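Side-chain contacts in heme oxygenase (Chlamydomonas reinhardtii, PDB 4RAJ), which probably catalyses the oxidative opening of heme to biliverdin, with release of iron and carbon monoxide, as heme oxygenases do: residues A[62-67]-A[97-102]; A[69-74]-A[92-97]. All blocks are in the same frame, centred on the assembly; numbering follows the deposited sequence.

Both contacts join helix 50-76 to the part of the chain that returns alongside it, the loop running into helix 96-107 and the first turns of that helix. Interaction 2 (69-74 with 92-97) is nested inside the loop closed by interaction 1 (62-67 with 97-102), and their centres lie about 9 Å apart. They share Pro-97 and touch directly, Phe-64 packing on Arg-95 and the backbone of 62-67 on Ala-96. Interaction 1 is a buried pair of phenylalanine rings; interaction 2 is partly buried and centred on a tyrosine-aspartate hydrogen bond, with a leucine packed beside it. Together they join the start of helix 96-107 to successive turns of helix 50-76.

Interaction 1 (A[62-67]-A[97-102]); sequences YVFVAL and PGFKQD
Phe-64 of helix 50-76 and Phe-99 of helix 96-107 make this contact by themselves, ring against ring, in the interior of the all-helical heme oxygenase fold. Their CA atoms, 8.4 Å apart, are the nearest pair between 62-67 and 97-102, and both CA-CB bonds point toward the opposite helix. Each CG stands anti to its own carbonyl carbon, beside the backbone N (chi1 -77° for Phe-64, -85° for Phe-99), which carries the two rings into the gap between the helices. The ring planes are only 23° from parallel, but the rings are slid apart and barely overlap, with centroids 5.2 Å from each other. The touch is made mainly by two neighbouring carbons of each ring: Phe-64 CD2 lies 3.5 Å from Phe-99 CE1, and Phe-64 CE2 lies 3.8 Å from Phe-99 CZ. Helix 140-151 also packs here, with Met-151 touching both rings and His-148 meeting Phe-64 edge-to-face; Leu-57, Phe-60 and Tyr-61 pack on Phe-99. A bound polyether, probably from the crystallisation liquor, lies about 5 Å from the Phe-64 side chain. Between these two helix segments the joint is wholly apolar, so its hold comes from dispersion and the exclusion of water.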
ATOM      1  N   TYR A  62       5.964  -1.974  -6.805  1.00 17.77           N
ATOM      2  CA  TYR A  62       7.129  -2.476  -6.082  1.00 18.08           C
ATOM      3  C   TYR A  62       6.964  -2.414  -4.573  1.00 18.07           C
ATOM      4  O   TYR A  62       7.461  -3.297  -3.866  1.00 17.99           O
ATOM      5  CB  TYR A  62       8.389  -1.705  -6.485  1.00 18.74           C
ATOM      6  CG  TYR A  62       8.818  -2.043  -7.906  1.00 19.36           C
ATOM      7  CD1 TYR A  62       9.079  -3.360  -8.276  1.00 21.81           C
ATOM      8  CD2 TYR A  62       8.957  -1.048  -8.869  1.00 22.50           C
ATOM      9  CE1 TYR A  62       9.470  -3.673  -9.576  1.00 24.72           C
ATOM     10  CE2 TYR A  62       9.351  -1.351 -10.169  1.00 25.12           C
ATOM     11  CZ  TYR A  62       9.610  -2.662 -10.513  1.00 29.72           C
ATOM     12  OH  TYR A  62       9.995  -2.952 -11.809  1.00 31.94           O
ATOM     13  N   VAL A  63       6.305  -1.373  -4.068  1.00 18.75           N
ATOM     14  CA  VAL A  63       6.041  -1.317  -2.624  1.00 15.84           C
ATOM     15  C   VAL A  63       5.228  -2.538  -2.204  1.00 21.75           C
ATOM     16  O   VAL A  63       5.586  -3.269  -1.264  1.00 17.40           O
ATOM     17  CB  VAL A  63       5.288  -0.037  -2.210  1.00 15.16           C
ATOM     18  CG1 VAL A  63       4.810  -0.147  -0.742  1.00 16.98           C
ATOM     19  CG2 VAL A  63       6.182   1.205  -2.415  1.00 17.40           C
ATOM     20  N   PHE A  64       4.136  -2.795  -2.909  1.00 16.53           N
ATOM     21  CA  PHE A  64       3.326  -3.943  -2.524  1.00 16.43           C
ATOM     22  C   PHE A  64       4.001  -5.290  -2.806  1.00 20.60           C
ATOM     23  O   PHE A  64       3.792  -6.232  -2.053  1.00 21.73           O
ATOM     24  CB  PHE A  64       1.941  -3.872  -3.190  1.00 17.54           C
ATOM     25  CG  PHE A  64       1.035  -2.887  -2.512  1.00 17.71           C
ATOM     26  CD1 PHE A  64       0.419  -3.211  -1.313  1.00 18.38           C
ATOM     27  CD2 PHE A  64       0.853  -1.618  -3.027  1.00 26.09           C
ATOM     28  CE1 PHE A  64      -0.393  -2.284  -0.656  1.00 18.80           C
ATOM     29  CE2 PHE A  64       0.043  -0.684  -2.374  1.00 25.23           C
ATOM     30  CZ  PHE A  64      -0.576  -1.023  -1.192  1.00 16.94           C
ATOM     31  N   VAL A  65       4.804  -5.400  -3.862  1.00 18.73           N
ATOM     32  CA  VAL A  65       5.572  -6.638  -4.053  1.00 16.64           C
ATOM     33  C   VAL A  65       6.433  -6.905  -2.811  1.00 20.79           C
ATOM     34  O   VAL A  65       6.465  -8.023  -2.289  1.00 22.03           O
ATOM     35  CB  VAL A  65       6.478  -6.573  -5.304  1.00 22.80           C
ATOM     36  CG1 VAL A  65       7.569  -7.628  -5.233  1.00 26.23           C
ATOM     37  CG2 VAL A  65       5.645  -6.744  -6.576  1.00 25.54           C
ATOM     38  N   ALA A  66       7.091  -5.853  -2.319  1.00 18.02           N
ATOM     39  CA  ALA A  66       8.030  -5.983  -1.206  1.00 17.87           C
ATOM     40  C   ALA A  66       7.313  -6.373   0.089  1.00 20.62           C
ATOM     41  O   ALA A  66       7.732  -7.300   0.781  1.00 20.25           O
ATOM     42  CB  ALA A  66       8.803  -4.679  -1.005  1.00 22.67           C
ATOM     43  N   LEU A  67       6.256  -5.633   0.422  1.00 16.93           N
ATOM     44  CA  LEU A  67       5.464  -5.893   1.620  1.00 19.57           C
ATOM     45  C   LEU A  67       4.860  -7.302   1.602  1.00 22.79           C
ATOM     46  O   LEU A  67       4.909  -8.051   2.595  1.00 18.81           O
ATOM     47  CB  LEU A  67       4.360  -4.836   1.748  1.00 17.85           C
ATOM     48  CG  LEU A  67       3.359  -4.887   2.898  1.00 22.35           C
ATOM     49  CD1 LEU A  67       4.056  -5.119   4.233  1.00 22.01           C
ATOM     50  CD2 LEU A  67       2.589  -3.582   2.928  1.00 21.83           C
ATOM     51  N   PRO A  97      -0.601  -8.235  -7.426  1.00 18.25           N
ATOM     52  CA  PRO A  97      -1.057  -8.704  -8.741  1.00 20.74           C
ATOM     53  C   PRO A  97      -1.969  -7.712  -9.463  1.00 22.73           C
ATOM     54  O   PRO A  97      -1.845  -7.575 -10.680  1.00 17.92           O
ATOM     55  CB  PRO A  97      -1.817  -9.991  -8.410  1.00 29.41           C
ATOM     56  CG  PRO A  97      -1.190 -10.474  -7.149  1.00 30.10           C
ATOM     57  CD  PRO A  97      -0.928  -9.213  -6.367  1.00 19.21           C
ATOM     58  N   GLY A  98      -2.852  -7.032  -8.729  1.00 19.15           N
ATOM     59  CA  GLY A  98      -3.672  -5.973  -9.303  1.00 22.18           C
ATOM     60  C   GLY A  98      -2.854  -4.817  -9.888  1.00 23.31           C
ATOM     61  O   GLY A  98      -3.131  -4.325 -10.995  1.00 18.04           O
ATOM     62  N   PHE A  99      -1.838  -4.375  -9.154  1.00 17.42           N
ATOM     63  CA  PHE A  99      -0.942  -3.338  -9.685  1.00 18.52           C
ATOM     64  C   PHE A  99      -0.236  -3.814 -10.946  1.00 17.45           C
ATOM     65  O   PHE A  99      -0.112  -3.088 -11.919  1.00 17.65           O
ATOM     66  CB  PHE A  99       0.116  -2.930  -8.651  1.00 17.90           C
ATOM     67  CG  PHE A  99      -0.349  -1.864  -7.689  1.00 20.19           C
ATOM     68  CD1 PHE A  99      -1.015  -2.222  -6.524  1.00 25.98           C
ATOM     69  CD2 PHE A  99      -0.103  -0.512  -7.943  1.00 18.34           C
ATOM     70  CE1 PHE A  99      -1.436  -1.262  -5.637  1.00 29.22           C
ATOM     71  CE2 PHE A  99      -0.521   0.452  -7.068  1.00 20.11           C
ATOM     72  CZ  PHE A  99      -1.191   0.078  -5.905  1.00 21.83           C
ATOM     73  N   LYS A 100       0.245  -5.045 -10.928  1.00 16.43           N
ATOM     74  CA  LYS A 100       0.967  -5.546 -12.090  1.00 17.41           C
ATOM     75  C   LYS A 100       0.041  -5.611 -13.301  1.00 19.56           C
ATOM     76  O   LYS A 100       0.441  -5.258 -14.401  1.00 18.68           O
ATOM     77  CB  LYS A 100       1.574  -6.923 -11.813  1.00 17.74           C
ATOM     78  CG  LYS A 100       2.682  -7.282 -12.800  1.00 23.31           C
ATOM     79  CD  LYS A 100       3.077  -8.752 -12.716  1.00 21.37           C
ATOM     80  CE  LYS A 100       4.402  -8.978 -13.429  1.00 24.90           C
ATOM     81  NZ  LYS A 100       4.695 -10.430 -13.577  1.00 38.43           N
ATOM     82  N   GLN A 101      -1.200  -6.049 -13.101  1.00 19.47           N
ATOM     83  CA  GLN A 101      -2.170  -6.074 -14.194  1.00 19.50           C
ATOM     84  C   GLN A 101      -2.369  -4.693 -14.816  1.00 19.54           C
ATOM     85  O   GLN A 101      -2.390  -4.546 -16.044  1.00 17.40           O
ATOM     86  CB  GLN A 101      -3.518  -6.622 -13.701  1.00 21.47           C
ATOM     87  CG  GLN A 101      -3.524  -8.123 -13.550  1.00 35.08           C
ATOM     88  CD  GLN A 101      -4.717  -8.617 -12.749  1.00 50.35           C
ATOM     89  OE1 GLN A 101      -5.844  -8.156 -12.946  1.00 46.07           O
ATOM     90  NE2 GLN A 101      -4.475  -9.561 -11.844  1.00 49.85           N
ATOM     91  N   ASP A 102      -2.525  -3.684 -13.971  1.00 19.90           N
ATOM     92  CA  ASP A 102      -2.717  -2.319 -14.460  1.00 18.17           C
ATOM     93  C   ASP A 102      -1.487  -1.811 -15.209  1.00 21.08           C
ATOM     94  O   ASP A 102      -1.599  -1.234 -16.294  1.00 19.80           O
ATOM     95  CB  ASP A 102      -3.044  -1.376 -13.305  1.00 19.21           C
ATOM     96  CG  ASP A 102      -4.465  -1.534 -12.818  1.00 29.00           C
ATOM     97  OD1 ASP A 102      -5.271  -2.219 -13.509  1.00 25.85           O
ATOM     98  OD2 ASP A 102      -4.773  -0.958 -11.747  1.00 24.61           O
TER

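Interaction 2 (A[69-74]-A[92-97]); sequences AALDEA and GLYRAP
Leu-71 and Tyr-94 hold the closest CA atoms between the two segments, still 10.3 Å apart, so side chains must bridge the gap. Segment 69-74 is helical throughout, whereas Tyr-94 and Arg-95 lie in the loop that enters helix 96-107. The CA-CB bond of Tyr-94 points toward helix 50-76, and CG, anti to the carbonyl carbon (chi1 -83°), lays the ring across the gap. There Tyr-94 OH donates a hydrogen bond of 2.8 Å to Asp-72 OD1, which it meets from above the carboxylate plane, 43° out of it. Asp-72 reaches the tyrosine from the opposite direction, with its carboxylate at the ring edge and turned 34° from the ring plane. Asp-72 OD1 also lies 3.3 Å from Tyr-94 CE2. Leu-71 packs beside the hydroxyl, its CB 3.4 Å from Tyr-94 OH and its CD1 4.1 Å from Tyr-94 CE1. Asp-72 OD1 has a second partner in the salt bridge to Lys-90, which probably favours the charged carboxylate. A phenylalanine in place of Tyr-94 would probably leave Asp-72 without its hydroxyl donor, its carboxylate then resting on Lys-90 and somewhat freer to turn. Next to Tyr-94 in the chain, Arg-95 folds back on its own loop: Arg-95 NH2 bonds Gly-92 O at 3.0 Å and its NE bonds Leu-93 O at 3.2 Å. Glu-68, one turn before Asp-72, accepts from the N atoms of Arg-95 and Ala-96 through its two carboxylate oxygens. The arrangement is a helix-to-loop junction in the all-helical heme oxygenase fold, in which acidic side chains of helix 50-76 receive the tyrosine hydroxyl and the backbone at the start of helix 96-107.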
ATOM      1  N   ALA A  69       5.786  -9.922  -0.197  1.00 22.35           N
ATOM      2  CA  ALA A  69       6.819 -10.955  -0.171  1.00 21.49           C
ATOM      3  C   ALA A  69       7.317 -11.168   1.262  1.00 27.19           C
ATOM      4  O   ALA A  69       7.563 -12.297   1.692  1.00 26.24           O
ATOM      5  CB  ALA A  69       7.973 -10.582  -1.075  1.00 25.18           C
ATOM      6  N   ALA A  70       7.458 -10.074   2.002  1.00 22.54           N
ATOM      7  CA  ALA A  70       7.913 -10.140   3.384  1.00 21.98           C
ATOM      8  C   ALA A  70       6.876 -10.870   4.240  1.00 25.57           C
ATOM      9  O   ALA A  70       7.229 -11.718   5.065  1.00 27.64           O
ATOM     10  CB  ALA A  70       8.174  -8.733   3.936  1.00 23.20           C
ATOM     11  N   LEU A  71       5.606 -10.536   4.042  1.00 20.77           N
ATOM     12  CA  LEU A  71       4.524 -11.209   4.751  1.00 18.25           C
ATOM     13  C   LEU A  71       4.471 -12.696   4.414  1.00 29.27           C
ATOM     14  O   LEU A  71       4.261 -13.542   5.295  1.00 27.15           O
ATOM     15  CB  LEU A  71       3.171 -10.580   4.420  1.00 19.46           C
ATOM     16  CG  LEU A  71       2.895  -9.174   4.961  1.00 24.33           C
ATOM     17  CD1 LEU A  71       1.748  -8.524   4.179  1.00 22.67           C
ATOM     18  CD2 LEU A  71       2.580  -9.225   6.448  1.00 22.86           C
ATOM     19  N   ASP A  72       4.631 -13.012   3.131  1.00 21.95           N
ATOM     20  CA  ASP A  72       4.576 -14.410   2.692  1.00 24.46           C
ATOM     21  C   ASP A  72       5.705 -15.218   3.313  1.00 25.42           C
ATOM     22  O   ASP A  72       5.531 -16.389   3.656  1.00 27.08           O
ATOM     23  CB  ASP A  72       4.636 -14.502   1.167  1.00 23.88           C
ATOM     24  CG  ASP A  72       3.316 -14.130   0.506  1.00 33.58           C
ATOM     25  OD1 ASP A  72       2.285 -14.021   1.210  1.00 31.16           O
ATOM     26  OD2 ASP A  72       3.310 -13.961  -0.729  1.00 43.30           O
ATOM     27  N   GLU A  73       6.862 -14.579   3.445  1.00 31.00           N
ATOM     28  CA  GLU A  73       8.016 -15.173   4.101  1.00 32.41           C
ATOM     29  C   GLU A  73       7.739 -15.445   5.577  1.00 35.96           C
ATOM     30  O   GLU A  73       8.130 -16.491   6.106  1.00 33.69           O
ATOM     31  CB  GLU A  73       9.234 -14.260   3.966  1.00 46.11           C
ATOM     32  CG  GLU A  73      10.550 -14.962   4.238  1.00 61.17           C
ATOM     33  CD  GLU A  73      10.839 -16.039   3.213  1.00 73.18           C
ATOM     34  OE1 GLU A  73      11.476 -15.720   2.185  1.00 81.48           O
ATOM     35  OE2 GLU A  73      10.424 -17.199   3.429  1.00 72.04           O
ATOM     36  N   ALA A  74       7.082 -14.494   6.243  1.00 29.73           N
ATOM     37  CA  ALA A  74       6.722 -14.665   7.650  1.00 37.24           C
ATOM     38  C   ALA A  74       5.693 -15.791   7.807  1.00 37.35           C
ATOM     39  O   ALA A  74       5.802 -16.602   8.731  1.00 33.39           O
ATOM     40  CB  ALA A  74       6.188 -13.357   8.245  1.00 28.41           C
ATOM     41  N   GLY A  92      -7.913 -11.581  -0.110  1.00 23.48           N
ATOM     42  CA  GLY A  92      -8.231 -10.522  -1.054  1.00 25.32           C
ATOM     43  C   GLY A  92      -7.553  -9.185  -0.793  1.00 23.23           C
ATOM     44  O   GLY A  92      -7.628  -8.277  -1.619  1.00 22.27           O
ATOM     45  N   LEU A  93      -6.904  -9.036   0.355  1.00 20.72           N
ATOM     46  CA  LEU A  93      -6.263  -7.773   0.664  1.00 20.57           C
ATOM     47  C   LEU A  93      -5.101  -7.452  -0.265  1.00 18.80           C
ATOM     48  O   LEU A  93      -4.854  -6.275  -0.556  1.00 19.27           O
ATOM     49  CB  LEU A  93      -5.739  -7.763   2.102  1.00 27.99           C
ATOM     50  CG  LEU A  93      -6.477  -7.052   3.237  1.00 35.94           C
ATOM     51  CD1 LEU A  93      -5.536  -6.922   4.427  1.00 37.43           C
ATOM     52  CD2 LEU A  93      -7.031  -5.695   2.846  1.00 26.03           C
ATOM     53  N   TYR A  94      -4.366  -8.489  -0.682  1.00 20.58           N
ATOM     54  CA  TYR A  94      -3.129  -8.300  -1.438  1.00 18.46           C
ATOM     55  C   TYR A  94      -3.376  -7.532  -2.743  1.00 19.96           C
ATOM     56  O   TYR A  94      -4.387  -7.757  -3.420  1.00 19.05           O
ATOM     57  CB  TYR A  94      -2.472  -9.645  -1.753  1.00 20.38           C
ATOM     58  CG  TYR A  94      -1.614 -10.231  -0.641  1.00 21.58           C
ATOM     59  CD1 TYR A  94      -1.777  -9.844   0.689  1.00 22.55           C
ATOM     60  CD2 TYR A  94      -0.625 -11.167  -0.935  1.00 26.91           C
ATOM     61  CE1 TYR A  94      -0.977 -10.395   1.701  1.00 25.53           C
ATOM     62  CE2 TYR A  94       0.172 -11.718   0.063  1.00 28.94           C
ATOM     63  CZ  TYR A  94      -0.012 -11.337   1.378  1.00 31.00           C
ATOM     64  OH  TYR A  94       0.793 -11.897   2.366  1.00 30.24           O
ATOM     65  N   ARG A  95      -2.421  -6.668  -3.094  1.00 17.75           N
ATOM     66  CA  ARG A  95      -2.545  -5.712  -4.186  1.00 20.06           C
ATOM     67  C   ARG A  95      -1.528  -5.893  -5.316  1.00 18.10           C
ATOM     68  O   ARG A  95      -1.748  -5.371  -6.403  1.00 19.35           O
ATOM     69  CB  ARG A  95      -2.385  -4.264  -3.662  1.00 17.32           C
ATOM     70  CG  ARG A  95      -3.449  -3.778  -2.683  1.00 17.33           C
ATOM     71  CD  ARG A  95      -4.818  -3.655  -3.394  1.00 16.13           C
ATOM     72  NE  ARG A  95      -5.573  -4.905  -3.325  1.00 18.97           N
ATOM     73  CZ  ARG A  95      -6.631  -5.193  -4.089  1.00 20.18           C
ATOM     74  NH1 ARG A  95      -7.056  -4.316  -4.991  1.00 20.80           N
ATOM     75  NH2 ARG A  95      -7.260  -6.364  -3.959  1.00 19.22           N
ATOM     76  N   ALA A  96      -0.400  -6.557  -5.072  1.00 20.82           N
ATOM     77  CA  ALA A  96       0.667  -6.553  -6.104  1.00 19.54           C
ATOM     78  C   ALA A  96       0.189  -7.145  -7.457  1.00 22.35           C
ATOM     79  O   ALA A  96       0.518  -6.604  -8.519  1.00 19.29           O
ATOM     80  CB  ALA A  96       1.917  -7.287  -5.610  1.00 18.64           C
ATOM     81  N   PRO A  97      -0.601  -8.235  -7.426  1.00 18.25           N
ATOM     82  CA  PRO A  97      -1.057  -8.704  -8.741  1.00 20.74           C
ATOM     83  C   PRO A  97      -1.969  -7.712  -9.463  1.00 22.73           C
ATOM     84  O   PRO A  97      -1.845  -7.575 -10.680  1.00 17.92           O
ATOM     85  CB  PRO A  97      -1.817  -9.991  -8.410  1.00 29.41           C
ATOM     86  CG  PRO A  97      -1.190 -10.474  -7.149  1.00 30.10           C
ATOM     87  CD  PRO A  97      -0.928  -9.213  -6.367  1.00 19.21           C
TER